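Local coordinates for DUF1818 domain-containing protein (Prochlorococcus marinus, PDB 2IT9) that is of unknown function but may bind DNA, at residues W10-D15 / N116-M121; T23-E28 / A102-P107; V43-E48 / L68-R73; W75-N80 / L88-S93. All coordinates share one frame; numbering follows the deposited sequence. Where two conformers were deposited one is given.

Interaction 1 (W10-D15 / N116-M121)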
# COMPACT_ATOMS: atom_id res chain seq x y z
N TRP A 10 4.56 5.01 -9.62
CA TRP A 10 3.18 4.59 -9.78
C TRP A 10 2.91 3.57 -10.92
O TRP A 10 3.64 3.46 -11.90
CB TRP A 10 2.32 5.84 -10.08
CG TRP A 10 2.63 6.44 -11.43
CD1 TRP A 10 3.62 7.30 -11.75
CD2 TRP A 10 1.95 6.16 -12.64
NE1 TRP A 10 3.60 7.60 -13.08
CE2 TRP A 10 2.60 6.88 -13.67
CE3 TRP A 10 0.84 5.38 -12.96
CZ2 TRP A 10 2.17 6.86 -14.98
CZ3 TRP A 10 0.45 5.33 -14.30
CH2 TRP A 10 1.08 6.08 -15.26
N ARG A 11 1.78 2.91 -10.77
CA ARG A 11 1.25 2.05 -11.80
C ARG A 11 -0.27 1.83 -11.62
O ARG A 11 -0.82 1.94 -10.49
CB ARG A 11 2.00 0.72 -11.85
CG ARG A 11 1.81 -0.10 -10.59
CD ARG A 11 2.66 -1.35 -10.64
NE ARG A 11 2.74 -1.91 -9.28
CZ ARG A 11 2.81 -3.21 -9.01
NH1 ARG A 11 2.73 -4.13 -9.99
NH2 ARG A 11 2.92 -3.62 -7.76
N ILE A 12 -0.92 1.50 -12.73
CA ILE A 12 -2.32 1.15 -12.79
C ILE A 12 -2.42 -0.03 -13.76
O ILE A 12 -1.85 0.05 -14.84
CB ILE A 12 -3.19 2.27 -13.32
CG1 ILE A 12 -2.98 3.52 -12.49
CG2 ILE A 12 -4.64 1.87 -13.33
CD1 ILE A 12 -3.90 4.60 -12.92
N ILE A 13 -3.11 -1.09 -13.37
CA ILE A 13 -3.20 -2.26 -14.20
C ILE A 13 -4.63 -2.78 -14.24
O ILE A 13 -5.27 -2.87 -13.20
CB ILE A 13 -2.28 -3.46 -13.73
CG1 ILE A 13 -0.85 -3.01 -13.44
CG2 ILE A 13 -2.38 -4.66 -14.80
CD1 ILE A 13 0.05 -4.03 -12.87
N PHE A 14 -5.13 -3.05 -15.44
CA PHE A 14 -6.43 -3.69 -15.60
C PHE A 14 -6.19 -5.08 -16.19
O PHE A 14 -5.45 -5.23 -17.18
CB PHE A 14 -7.35 -2.89 -16.51
CG PHE A 14 -8.64 -3.60 -16.82
CD1 PHE A 14 -9.59 -3.80 -15.82
CD2 PHE A 14 -8.92 -4.07 -18.10
CE1 PHE A 14 -10.78 -4.46 -16.09
CE2 PHE A 14 -10.11 -4.72 -18.37
CZ PHE A 14 -11.04 -4.90 -17.35
N ASP A 15 -6.81 -6.09 -15.58
CA ASP A 15 -6.70 -7.48 -16.01
C ASP A 15 -8.12 -7.98 -16.29
O ASP A 15 -8.89 -8.26 -15.37
CB ASP A 15 -6.00 -8.30 -14.93
CG ASP A 15 -5.85 -9.76 -15.32
OD1 ASP A 15 -6.37 -10.20 -16.37
OD2 ASP A 15 -5.18 -10.49 -14.57
N ASN A 116 -3.30 11.64 -15.24
CA ASN A 116 -3.25 11.49 -16.68
C ASN A 116 -3.55 10.06 -17.12
O ASN A 116 -4.27 9.87 -18.13
CB ASN A 116 -1.89 11.98 -17.21
CG ASN A 116 -1.74 13.52 -17.12
OD1 ASN A 116 -2.73 14.26 -16.99
ND2 ASN A 116 -0.49 13.99 -17.23
N ALA A 117 -3.02 9.07 -16.39
CA ALA A 117 -3.26 7.64 -16.70
C ALA A 117 -4.72 7.29 -16.46
O ALA A 117 -5.29 6.56 -17.24
CB ALA A 117 -2.36 6.73 -15.86
N MSE A 118 -5.30 7.77 -15.37
CA MSE A 118 -6.71 7.51 -15.07
C MSE A 118 -7.59 8.02 -16.15
O MSE A 118 -8.52 7.31 -16.56
CB MSE A 118 -7.12 8.17 -13.75
CG MSE A 118 -6.54 7.50 -12.58
SE MSE A 118 -7.09 8.39 -10.94
CE MSE A 118 -6.45 7.10 -9.71
N ARG A 119 -7.33 9.23 -16.62
CA ARG A 119 -8.13 9.83 -17.67
C ARG A 119 -8.06 9.10 -19.02
O ARG A 119 -9.01 9.18 -19.81
CB ARG A 119 -7.69 11.27 -17.92
CG ARG A 119 -8.00 12.26 -16.83
CD ARG A 119 -7.83 13.71 -17.36
NE ARG A 119 -8.26 14.70 -16.36
CZ ARG A 119 -7.47 15.54 -15.67
NH1 ARG A 119 -6.15 15.60 -15.89
NH2 ARG A 119 -8.02 16.38 -14.79
N SER A 120 -6.96 8.42 -19.31
CA SER A 120 -6.76 7.78 -20.60
C SER A 120 -6.74 6.26 -20.61
O SER A 120 -6.33 5.69 -21.61
CB SER A 120 -5.41 8.25 -21.15
OG SER A 120 -4.37 7.78 -20.32
N MSE A 121 -7.18 5.58 -19.55
CA MSE A 121 -7.04 4.10 -19.52
C MSE A 121 -7.48 3.30 -20.80
O MSE A 121 -6.82 2.32 -21.21
CB MSE A 121 -7.69 3.51 -18.27
CG MSE A 121 -6.89 3.65 -17.01
SE MSE A 121 -5.05 2.85 -16.90
CE MSE A 121 -5.28 0.88 -16.99

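Interaction 2 (T23-E28 / A102-P107)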
# COMPACT_ATOMS: atom_id res chain seq x y z
N THR A 23 -8.74 -4.46 -11.22
CA THR A 23 -7.80 -3.30 -11.31
C THR A 23 -6.79 -3.29 -10.19
O THR A 23 -7.09 -3.71 -9.07
CB THR A 23 -8.58 -1.96 -11.31
OG1 THR A 23 -9.41 -1.93 -12.47
CG2 THR A 23 -7.68 -0.77 -11.34
N LEU A 24 -5.56 -2.91 -10.51
CA LEU A 24 -4.56 -2.70 -9.48
C LEU A 24 -4.08 -1.26 -9.57
O LEU A 24 -3.84 -0.75 -10.65
CB LEU A 24 -3.42 -3.69 -9.66
CG LEU A 24 -2.15 -3.45 -8.83
CD1 LEU A 24 -1.42 -4.75 -8.64
CD2 LEU A 24 -1.23 -2.39 -9.41
N ILE A 25 -3.93 -0.61 -8.43
CA ILE A 25 -3.27 0.69 -8.35
C ILE A 25 -2.04 0.51 -7.49
O ILE A 25 -2.05 -0.28 -6.51
CB ILE A 25 -4.19 1.83 -7.85
CG1 ILE A 25 -4.78 1.51 -6.49
CG2 ILE A 25 -5.29 2.12 -8.87
CD1 ILE A 25 -5.40 2.70 -5.74
N GLY A 26 -0.96 1.18 -7.88
CA GLY A 26 0.29 1.10 -7.16
C GLY A 26 1.07 2.39 -6.96
O GLY A 26 1.03 3.25 -7.81
N GLY A 27 1.75 2.48 -5.80
CA GLY A 27 2.71 3.52 -5.48
C GLY A 27 4.12 2.90 -5.46
O GLY A 27 4.34 1.78 -5.96
N GLU A 28 5.10 3.58 -4.90
CA GLU A 28 6.45 3.02 -4.90
C GLU A 28 6.55 1.76 -4.03
O GLU A 28 7.23 0.80 -4.40
CB GLU A 28 7.44 4.03 -4.36
CG GLU A 28 8.87 3.59 -4.55
CD GLU A 28 9.87 4.58 -4.04
OE1 GLU A 28 9.54 5.34 -3.11
OE2 GLU A 28 11.01 4.57 -4.56
N ALA A 102 -8.07 -0.29 3.30
CA ALA A 102 -6.70 0.10 3.01
C ALA A 102 -6.54 1.62 3.03
O ALA A 102 -7.52 2.37 3.00
CB ALA A 102 -6.28 -0.44 1.65
N GLU A 103 -5.29 2.05 3.07
CA GLU A 103 -4.94 3.45 2.97
C GLU A 103 -3.68 3.49 2.13
O GLU A 103 -2.75 2.70 2.32
CB GLU A 103 -4.68 4.05 4.35
CG GLU A 103 -5.76 3.81 5.37
CD GLU A 103 -5.41 4.43 6.73
OE1 GLU A 103 -4.32 5.03 6.82
OE2 GLU A 103 -6.21 4.29 7.68
N VAL A 104 -3.64 4.38 1.14
CA VAL A 104 -2.51 4.49 0.26
C VAL A 104 -2.22 5.97 -0.02
O VAL A 104 -3.07 6.84 0.25
CB VAL A 104 -2.70 3.69 -1.04
CG1 VAL A 104 -2.92 2.21 -0.74
CG2 VAL A 104 -3.88 4.22 -1.84
N TYR A 105 -1.07 6.21 -0.63
CA TYR A 105 -0.59 7.61 -0.82
C TYR A 105 0.31 7.76 -2.03
O TYR A 105 1.17 6.89 -2.29
CB TYR A 105 0.13 8.05 0.43
CG TYR A 105 0.91 9.34 0.34
CD1 TYR A 105 0.31 10.56 0.67
CD2 TYR A 105 2.25 9.34 -0.01
CE1 TYR A 105 1.04 11.76 0.65
CE2 TYR A 105 2.99 10.54 -0.04
CZ TYR A 105 2.35 11.73 0.28
OH TYR A 105 3.05 12.93 0.26
N TRP A 106 0.08 8.84 -2.80
CA TRP A 106 0.96 9.24 -3.91
C TRP A 106 1.49 10.63 -3.59
O TRP A 106 0.72 11.51 -3.16
CB TRP A 106 0.28 9.29 -5.27
CG TRP A 106 -0.02 7.96 -5.89
CD1 TRP A 106 0.90 7.05 -6.32
CD2 TRP A 106 -1.30 7.44 -6.26
NE1 TRP A 106 0.27 5.98 -6.91
CE2 TRP A 106 -1.09 6.18 -6.87
CE3 TRP A 106 -2.61 7.91 -6.12
CZ2 TRP A 106 -2.14 5.39 -7.34
CZ3 TRP A 106 -3.66 7.13 -6.58
CH2 TRP A 106 -3.43 5.90 -7.20
N PRO A 107 2.80 10.85 -3.78
CA PRO A 107 3.39 12.14 -3.48
C PRO A 107 3.22 13.14 -4.64
O PRO A 107 2.72 12.78 -5.73
CB PRO A 107 4.85 11.78 -3.25
CG PRO A 107 5.09 10.70 -4.25
CD PRO A 107 3.82 9.89 -4.22

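Interaction 3 (V43-E48 / L68-R73)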
# COMPACT_ATOMS: atom_id res chain seq x y z
N VAL A 43 -11.89 7.13 -9.64
CA VAL A 43 -11.58 8.05 -10.72
C VAL A 43 -12.44 9.32 -10.66
O VAL A 43 -11.94 10.43 -10.86
CB VAL A 43 -11.65 7.38 -12.10
CG1 VAL A 43 -11.34 8.42 -13.19
CG2 VAL A 43 -10.63 6.22 -12.20
N GLU A 44 -13.72 9.17 -10.35
CA GLU A 44 -14.59 10.31 -10.23
C GLU A 44 -14.16 11.24 -9.07
O GLU A 44 -14.22 12.47 -9.20
CB GLU A 44 -16.01 9.83 -10.03
CG GLU A 44 -16.58 9.19 -11.32
CD GLU A 44 -17.93 8.55 -11.14
OE1 GLU A 44 -18.40 8.54 -10.00
OE2 GLU A 44 -18.51 8.06 -12.13
N VAL A 45 -13.72 10.65 -7.97
CA VAL A 45 -13.29 11.42 -6.80
C VAL A 45 -11.99 12.18 -7.10
O VAL A 45 -11.87 13.38 -6.81
CB VAL A 45 -13.10 10.48 -5.61
CG1 VAL A 45 -12.18 11.08 -4.48
CG2 VAL A 45 -14.48 10.02 -5.07
N VAL A 46 -11.03 11.47 -7.67
CA VAL A 46 -9.74 12.07 -8.00
C VAL A 46 -9.94 13.17 -9.05
O VAL A 46 -9.34 14.25 -8.88
CB VAL A 46 -8.74 11.02 -8.40
CG1 VAL A 46 -7.41 11.66 -8.96
CG2 VAL A 46 -8.42 10.11 -7.23
N MSE A 47 -10.77 12.94 -10.07
CA MSE A 47 -10.98 13.96 -11.10
C MSE A 47 -11.62 15.20 -10.47
O MSE A 47 -11.27 16.34 -10.81
CB MSE A 47 -11.90 13.49 -12.23
CG MSE A 47 -11.39 12.44 -13.25
SE MSE A 47 -9.55 12.78 -13.83
CE MSE A 47 -8.65 11.70 -12.53
N GLU A 48 -12.56 14.98 -9.57
CA GLU A 48 -13.22 16.10 -8.90
C GLU A 48 -12.23 16.90 -8.07
O GLU A 48 -12.25 18.14 -8.14
CB GLU A 48 -14.37 15.63 -8.01
CG GLU A 48 -14.94 16.78 -7.26
CD GLU A 48 -16.21 16.48 -6.57
OE1 GLU A 48 -16.83 15.43 -6.85
OE2 GLU A 48 -16.60 17.33 -5.74
N LEU A 68 -7.93 19.71 0.52
CA LEU A 68 -9.28 19.44 0.01
C LEU A 68 -9.57 18.01 0.36
O LEU A 68 -8.80 17.13 0.00
CB LEU A 68 -9.31 19.58 -1.53
CG LEU A 68 -8.95 20.94 -2.15
CD1 LEU A 68 -8.90 20.82 -3.65
CD2 LEU A 68 -9.98 21.97 -1.70
N GLU A 69 -10.68 17.77 1.04
CA GLU A 69 -11.04 16.40 1.42
C GLU A 69 -12.40 16.09 0.79
O GLU A 69 -13.34 16.89 0.91
CB GLU A 69 -11.13 16.28 2.95
CG GLU A 69 -11.54 14.94 3.44
CD GLU A 69 -11.66 14.90 4.94
OE1 GLU A 69 -10.64 15.16 5.61
OE2 GLU A 69 -12.75 14.56 5.44
N LEU A 70 -12.52 14.90 0.22
CA LEU A 70 -13.76 14.48 -0.40
C LEU A 70 -14.00 13.01 -0.07
O LEU A 70 -13.17 12.17 -0.35
CB LEU A 70 -13.68 14.63 -1.92
CG LEU A 70 -14.81 14.00 -2.74
CD1 LEU A 70 -16.16 14.56 -2.37
CD2 LEU A 70 -14.55 14.24 -4.27
N GLU A 71 -15.14 12.75 0.52
CA GLU A 71 -15.58 11.39 0.79
C GLU A 71 -16.82 11.03 -0.01
O GLU A 71 -17.87 11.62 0.12
CB GLU A 71 -15.92 11.14 2.26
CG GLU A 71 -16.39 9.68 2.49
CD GLU A 71 -16.68 9.29 3.93
OE1 GLU A 71 -17.34 10.06 4.67
OE2 GLU A 71 -16.32 8.15 4.30
N ARG A 72 -16.68 9.98 -0.79
CA ARG A 72 -17.77 9.40 -1.51
C ARG A 72 -17.54 7.90 -1.26
O ARG A 72 -16.65 7.33 -1.85
CB ARG A 72 -17.62 9.72 -2.99
CG ARG A 72 -18.72 9.19 -3.80
CD ARG A 72 -19.69 10.27 -4.24
NE ARG A 72 -19.12 11.07 -5.32
CZ ARG A 72 -18.98 10.67 -6.58
NH1 ARG A 72 -19.32 9.43 -6.97
NH2 ARG A 72 -18.45 11.50 -7.46
N ARG A 73 -18.31 7.31 -0.36
CA ARG A 73 -18.12 5.92 0.01
C ARG A 73 -17.96 5.03 -1.20
O ARG A 73 -18.75 5.13 -2.11
CB ARG A 73 -19.27 5.44 0.89
CG ARG A 73 -19.36 6.19 2.21

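Interaction 4 (W75-N80 / L88-S93)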
# COMPACT_ATOMS: atom_id res chain seq x y z
N TRP A 75 -14.63 5.63 -0.64
CA TRP A 75 -13.40 6.37 -0.61
C TRP A 75 -13.44 7.69 0.15
O TRP A 75 -14.39 8.43 0.06
CB TRP A 75 -13.01 6.79 -2.05
CG TRP A 75 -12.67 5.68 -2.92
CD1 TRP A 75 -13.46 5.09 -3.84
CD2 TRP A 75 -11.40 4.99 -2.97
NE1 TRP A 75 -12.77 4.10 -4.49
CE2 TRP A 75 -11.51 3.99 -3.96
CE3 TRP A 75 -10.19 5.12 -2.27
CZ2 TRP A 75 -10.45 3.14 -4.30
CZ3 TRP A 75 -9.14 4.27 -2.60
CH2 TRP A 75 -9.28 3.28 -3.61
N LEU A 76 -12.35 7.97 0.84
CA LEU A 76 -12.12 9.26 1.45
C LEU A 76 -10.75 9.70 0.93
O LEU A 76 -9.71 9.03 1.10
CB LEU A 76 -12.24 9.23 2.98
CG LEU A 76 -12.29 10.63 3.59
CD1 LEU A 76 -12.97 10.62 4.98
CD2 LEU A 76 -10.93 11.27 3.63
N ALA A 77 -10.74 10.81 0.20
CA ALA A 77 -9.52 11.27 -0.39
C ALA A 77 -9.12 12.62 0.13
O ALA A 77 -9.96 13.47 0.25
CB ALA A 77 -9.69 11.33 -1.90
N ILE A 78 -7.82 12.80 0.39
CA ILE A 78 -7.30 14.05 0.93
C ILE A 78 -6.19 14.55 0.05
O ILE A 78 -5.14 13.88 -0.11
CB ILE A 78 -6.82 13.86 2.37
CG1 ILE A 78 -7.96 13.29 3.26
CG2 ILE A 78 -6.31 15.18 2.96
CD1 ILE A 78 -7.45 12.58 4.44
N LEU A 79 -6.40 15.72 -0.53
CA LEU A 79 -5.44 16.35 -1.38
C LEU A 79 -4.81 17.49 -0.58
O LEU A 79 -5.53 18.30 0.03
CB LEU A 79 -6.11 16.91 -2.64
CG LEU A 79 -5.26 17.70 -3.62
CD1 LEU A 79 -5.87 17.65 -5.01
CD2 LEU A 79 -5.00 19.13 -3.16
N ASN A 80 -3.50 17.53 -0.58
CA ASN A 80 -2.73 18.61 0.06
C ASN A 80 -1.79 19.21 -0.99
O ASN A 80 -1.02 18.49 -1.65
CB ASN A 80 -1.88 18.09 1.21
CG ASN A 80 -2.63 18.07 2.51
OD1 ASN A 80 -2.77 19.10 3.18
ND2 ASN A 80 -3.06 16.88 2.93
N LEU A 88 -1.65 13.09 -2.53
CA LEU A 88 -2.96 12.50 -2.37
C LEU A 88 -2.93 11.29 -1.46
O LEU A 88 -2.17 10.34 -1.70
CB LEU A 88 -3.53 12.07 -3.73
CG LEU A 88 -4.97 11.49 -3.73
CD1 LEU A 88 -5.95 12.57 -3.40
CD2 LEU A 88 -5.26 10.90 -5.07
N ARG A 89 -3.76 11.36 -0.41
CA ARG A 89 -3.94 10.26 0.54
C ARG A 89 -5.33 9.70 0.30
O ARG A 89 -6.29 10.46 0.20
CB ARG A 89 -3.80 10.76 1.96
CG ARG A 89 -3.88 9.64 2.96
CD ARG A 89 -3.72 10.13 4.38
NE ARG A 89 -3.88 9.02 5.32
CZ ARG A 89 -4.31 9.17 6.57
NH1 ARG A 89 -4.65 10.36 7.05
NH2 ARG A 89 -4.42 8.10 7.35
N LEU A 90 -5.42 8.38 0.17
CA LEU A 90 -6.68 7.71 -0.09
C LEU A 90 -6.96 6.70 1.03
O LEU A 90 -6.07 5.93 1.41
CB LEU A 90 -6.65 6.95 -1.39
CG LEU A 90 -6.52 7.84 -2.62
CD1 LEU A 90 -6.31 6.93 -3.80
CD2 LEU A 90 -7.79 8.65 -2.82
N ILE A 91 -8.17 6.75 1.55
CA ILE A 91 -8.65 5.78 2.54
C ILE A 91 -9.82 5.03 1.94
O ILE A 91 -10.88 5.64 1.66
CB ILE A 91 -9.09 6.47 3.83
CG1 ILE A 91 -8.07 7.50 4.30
CG2 ILE A 91 -9.46 5.44 4.90
CD1 ILE A 91 -6.76 6.98 4.56
N LEU A 92 -9.65 3.72 1.82
CA LEU A 92 -10.65 2.83 1.27
C LEU A 92 -11.29 2.05 2.40
O LEU A 92 -10.64 1.26 3.08
CB LEU A 92 -9.97 1.89 0.28
CG LEU A 92 -10.90 0.91 -0.44
CD1 LEU A 92 -12.05 1.61 -1.17
CD2 LEU A 92 -10.06 0.07 -1.40
N SER A 93 -12.59 2.23 2.60
CA SER A 93 -13.21 1.61 3.75
C SER A 93 -13.62 0.22 3.46
O SER A 93 -13.83 -0.18 2.31
CB SER A 93 -14.39 2.42 4.24
OG SER A 93 -13.87 3.54 4.89

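Interaction 1 (W10-D15 / N116-M121)
Trp10, Ile12 and Phe14, on one face of strand 10-15, meet Ala117, Met118 and Met121 of the C-terminal segment 116-121. Nothing polar passes between the two segments, and the contact is apolar throughout. At its start the six-membered part of the Trp10 indole reaches the helix, with CZ3 3.5 Å from Ala117 CB and CH2 next to it. CG of Trp10 lies between the backbone N and the carbonyl carbon (chi1 68°), and from there the ring leads toward Ala117.

Ile12 carries the middle with two branches. Its CD1 sits 3.9 Å from Met118 CG and equally near Ala117 CB, and the Ile12 and Met118 side chains cross at about a right angle. CG2 takes the other partner, with Met121 SE at 3.7 Å. An alanine at Ile12 would remove both branches and would probably open a gap between the strand and the helix, with the selenium and methyl end of Met121 freer to turn.

Met121 and Met118 are selenomethionines. The Met121 chain is bent at both chi2 and chi3, and its methyl CE ends 4.3 Å from Phe14 CB. The Phe14 ring itself leads away from the helix.

Strand and helix run nearly parallel, 17° apart, with their axes 9.6 Å from each other. Strand 10-15 lies between strands 2-7 and 23-26 in its sheet. Ile12 also touches Trp39 of helix 36-56, and Met118 packs on Leu42 and Val46 of that helix. Helix 110-120 thus meets both the sheet and the long helix.

Interaction 2 (T23-E28 / A102-P107)
The indole of Trp106 is the flat group here, and its NE1 edge faces Gly26. Gly26 O lies in the ring plane and accepts a hydrogen bond from Trp106 NE1 at 3.0 Å. The N-H points fairly straight at the oxygen (158°). Relative to the carbonyl, however, the donor stands above the plane, 46° out of it. Gly27 CA and Ile25 CD1 approach the ring obliquely. CD1 of Ile25 is 4.0 Å from Trp106 CH2, and the two side chains cross at about a right angle. A second ring, that of Trp30, also meets Trp106.

CD1 of Ile25 also reaches Val104 CG2, a looser contact at 4.5 Å. Gly27 comes close through its backbone, with CA 3.7 Å from Trp106 NE1. The two strands are not paired with each other: their axes are 9.0 Å apart and inclined at 56°.

The bond gives the buried indole N-H a backbone partner in the other sheet. Strand 23-26 belongs to the N-terminal antiparallel sheet and strand 102-106 to the second one. Residues 102 to 104 also pair with a strand of the second subunit, which continues the sheet across the interface. The contact is a sheet-to-sheet junction in the buried core, closed by a tryptophan side-chain to backbone hydrogen bond.

Interaction 3 (V43-E48 / L68-R73)
Glu44 and Arg72 form the polar part of this contact between helix 43-48 and strand 68-72. Arg72 NH1 donates to Glu44 OE1 at 3.3 Å in a salt bridge. The bond is nearly straight, at 167°, and meets OE1 nearly along its C-O axis. OE1 lies at the edge of the guanidinium and close to its plane. The carboxylate and guanidinium planes are turned 43° against each other. The one hydrogen bond across the contact is this one from NH1. The Arg72 chain is bent at chi2 and chi3. Glu48 OE1 lies 4.3 Å from Arg72 NH2, too far for a salt bridge, but its charge would probably favour the arginine's position.

The apolar part rests on Leu70 and Val45. CD2 of Leu70 meets two helix residues. It is 4.0 Å from Val45 CG1, and it sits 3.6 Å from Glu48 CD. The extended Glu48 chain crosses Leu70 at about a right angle, and CB, CG and CD of Glu48 lie against Leu70 CD2. The other valine methyl, CG2, is 3.8 Å from Arg72 CB, and these two side chains pass each other in opposite directions.

The helix and strand run roughly antiparallel, 157° apart, with axes 9.4 Å from each other. Strand 65-72 is an outermost strand of its sheet within this chain and pairs with strand 75-82, where Ala77 also touches Val45. On another side of the helix, Val46 and Met47 pack against helix 110-120.

Interaction 4 (W75-N80 / L88-S93)
The contact is the part of the antiparallel beta hairpin of strands 75-82 and 85-92 farther from the turn, in which Trp75 pairs with Leu92 and Leu79 with Leu88. Two hydrogen-bonded pairs hold the strands. Leu76 N and O bond to Ile91 O and N, with Ile91 N to Leu76 O at 2.8 Å. Ile78 and Arg89 do the same, with Arg89 N to Ile78 O at 2.9 Å.

Trp75 carries the side-chain contact. Leu92 CD1 stands over the centre of its six-membered ring, 3.7 Å from the centroid, in a CH-pi contact. Trp75 CZ3 also touches Leu90 CB at 3.9 Å. Trp75 NE1 is hydrogen-bonded to Glu38 O of helix 36-56. Ala77 CB and Leu90 CD2, at 3.4 Å, are packed tighter than usual. An alanine at Trp75 would probably take the ring from beneath Leu92 and leave the Glu38 carbonyl without its indole N-H partner.

The face bearing Trp75, Ala77 and Leu90 meets helix 36-56 through Ile41, Leu42, Val45 and Leu49. Arg89, on the other face, makes a salt bridge with Glu103 of strand 102-106. Strands 65-72 and 102-106 flank the hairpin.

In the fold
Interactions 3 and 4 lie closest, with centres about 8 Å apart, and share the second sheet: strands 65-72 and 75-82 are neighbours in it. Interaction 2, about 10 Å from interaction 4, brings in strand 102-106 of this sheet and strand 23-26 of the first. Interaction 1 uses the adjacent strand 10-15 and the C-terminal helix. Its centre lies about 17 Å from interaction 3 and 18 Å from interaction 4, across the chain's centre. Along the chain, interactions 3 and 4 follow one another between the segments of interaction 2, which itself falls between those of interaction 1. Strand 10-15, near the N-terminus, thus packs on the C-terminal helix, while helix 36-56 touches both sheets.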